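Putative enzyme related to aldose 1-epimerase (Salmonella typhimurium, PDB 2HTA) probably interconverts the alpha and beta anomers of glucose 6-phosphate, acting as a hexose-6-phosphate 1-epimerase of the galactose mutarotase superfamily. Local coordinates at residues 246-251 / 279-284. Numbering follows the deposited sequence.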
# COMPACT_ATOMS: atom_id res chain seq x y z
N VAL A 246 -10.79 -5.90 2.09
CA VAL A 246 -9.62 -5.75 1.21
C VAL A 246 -9.69 -6.89 0.19
O VAL A 246 -9.54 -8.05 0.57
CB VAL A 246 -8.30 -5.82 2.04
CG1 VAL A 246 -7.11 -5.45 1.19
CG2 VAL A 246 -8.35 -4.92 3.25
N VAL A 247 -9.99 -6.55 -1.06
CA VAL A 247 -10.22 -7.53 -2.08
C VAL A 247 -8.98 -7.64 -2.97
O VAL A 247 -8.46 -6.63 -3.45
CB VAL A 247 -11.42 -7.19 -2.92
CG1 VAL A 247 -11.69 -8.27 -3.94
CG2 VAL A 247 -12.67 -7.02 -2.02
N HIS A 248 -8.56 -8.87 -3.21
CA HIS A 248 -7.32 -9.15 -3.90
C HIS A 248 -7.62 -9.77 -5.25
O HIS A 248 -8.50 -10.67 -5.38
CB HIS A 248 -6.44 -10.12 -3.07
CG HIS A 248 -6.31 -9.73 -1.63
ND1 HIS A 248 -5.44 -8.76 -1.18
CD2 HIS A 248 -7.02 -10.13 -0.54
CE1 HIS A 248 -5.57 -8.61 0.13
NE2 HIS A 248 -6.51 -9.45 0.55
N HIS A 249 -6.94 -9.24 -6.29
CA HIS A 249 -7.08 -9.81 -7.65
C HIS A 249 -5.74 -10.02 -8.31
O HIS A 249 -4.86 -9.22 -8.15
CB HIS A 249 -7.98 -8.91 -8.51
CG HIS A 249 -9.45 -9.17 -8.30
ND1 HIS A 249 -10.27 -8.31 -7.60
CD2 HIS A 249 -10.22 -10.24 -8.65
CE1 HIS A 249 -11.49 -8.81 -7.57
NE2 HIS A 249 -11.49 -9.99 -8.18
N HIS A 250 -5.62 -11.11 -9.07
CA HIS A 250 -4.43 -11.42 -9.85
C HIS A 250 -3.24 -11.76 -8.96
O HIS A 250 -2.12 -11.82 -9.46
CB HIS A 250 -4.04 -10.31 -10.88
CG HIS A 250 -5.22 -9.69 -11.57
ND1 HIS A 250 -6.09 -10.42 -12.34
CD2 HIS A 250 -5.69 -8.42 -11.55
CE1 HIS A 250 -7.05 -9.63 -12.79
NE2 HIS A 250 -6.83 -8.40 -12.34
N HIS A 251 -3.48 -11.96 -7.67
CA HIS A 251 -2.42 -12.18 -6.67
C HIS A 251 -2.23 -13.64 -6.46
O HIS A 251 -3.00 -14.49 -7.01
CB HIS A 251 -2.90 -11.58 -5.28
CG HIS A 251 -4.07 -12.34 -4.76
ND1 HIS A 251 -5.26 -12.39 -5.47
CD2 HIS A 251 -4.20 -13.21 -3.74
CE1 HIS A 251 -6.10 -13.18 -4.83
NE2 HIS A 251 -5.48 -13.71 -3.80
N VAL A 279 -2.93 -2.15 10.87
CA VAL A 279 -2.60 -3.52 10.50
C VAL A 279 -2.35 -3.48 8.99
O VAL A 279 -3.06 -2.75 8.27
CB VAL A 279 -3.73 -4.53 10.85
CG1 VAL A 279 -5.03 -4.28 10.05
CG2 VAL A 279 -3.32 -5.97 10.66
N CYS A 280 -1.34 -4.22 8.55
CA CYS A 280 -1.13 -4.37 7.11
C CYS A 280 -1.79 -5.59 6.57
O CYS A 280 -1.57 -6.70 7.09
CB CYS A 280 0.37 -4.39 6.74
SG CYS A 280 1.14 -2.80 6.95
N VAL A 281 -2.59 -5.40 5.51
CA VAL A 281 -3.20 -6.52 4.79
C VAL A 281 -2.85 -6.27 3.31
O VAL A 281 -3.41 -5.36 2.65
CB VAL A 281 -4.77 -6.66 5.02
CG1 VAL A 281 -5.41 -7.75 4.09
CG2 VAL A 281 -5.13 -6.86 6.54
N GLU A 282 -1.89 -7.06 2.82
CA GLU A 282 -1.17 -6.76 1.58
C GLU A 282 -1.61 -7.71 0.48
O GLU A 282 -1.76 -8.91 0.74
CB GLU A 282 0.33 -6.96 1.84
CG GLU A 282 0.79 -6.22 3.09
CD GLU A 282 2.26 -6.48 3.40
OE1 GLU A 282 3.01 -6.84 2.49
OE2 GLU A 282 2.65 -6.27 4.56
N THR A 283 -1.77 -7.19 -0.73
CA THR A 283 -2.01 -8.04 -1.92
C THR A 283 -0.67 -8.39 -2.49
O THR A 283 0.12 -7.50 -2.84
CB THR A 283 -2.81 -7.29 -3.00
OG1 THR A 283 -4.03 -6.82 -2.43
CG2 THR A 283 -3.14 -8.23 -4.13
N VAL A 284 -0.41 -9.68 -2.63
CA VAL A 284 0.99 -10.13 -2.82
C VAL A 284 1.14 -11.17 -3.92
O VAL A 284 0.29 -12.02 -4.09
CB VAL A 284 1.57 -10.66 -1.46
CG1 VAL A 284 2.99 -11.30 -1.62
CG2 VAL A 284 1.62 -9.54 -0.37
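His248 lays its imidazole edge against Thr283, with ND1 2.7 Å from OG1 in a fairly straight hydrogen bond (156°) for which either atom could be the donor. The ring reaches this hydroxyl because CG stands anti to the carbonyl carbon (chi1 -47°); Thr283 turns OG1 anti to its own carbonyl carbon, and the two side chains lie alongside each other, running in opposite senses. With NE2 bonded to Ser233 OG, the ring is held at both nitrogens, which limits its rotation within a buried layer; a hydrogen bond between Gln302 NE2 and Thr283 OG1 positions the hydroxyl from the second shell. Val281 CG1 touches the same ring at its edge, 4.1 Å from CE1, and packs obliquely against Val246, 4.0 Å from its CB. At the other end His251 folds back after the strand: its CB lies 3.6 Å from Thr283 CG2 and 3.4 Å from Val284 O, while its ring places one face over His248 CB. The axes of 246-249 and 279-284 run nearly parallel (10°), 7.5 Å apart at closest approach, and side chains rather than backbone bonds join them. The CB of Glu282 leaves on the far side, and its side chain comes within about 3 Å of that of His179; these two are the inferred catalytic pair. The arrangement is the face-to-face packing of two sheet layers in the beta-sandwich of the galactose mutarotase fold, directly behind the probable active site.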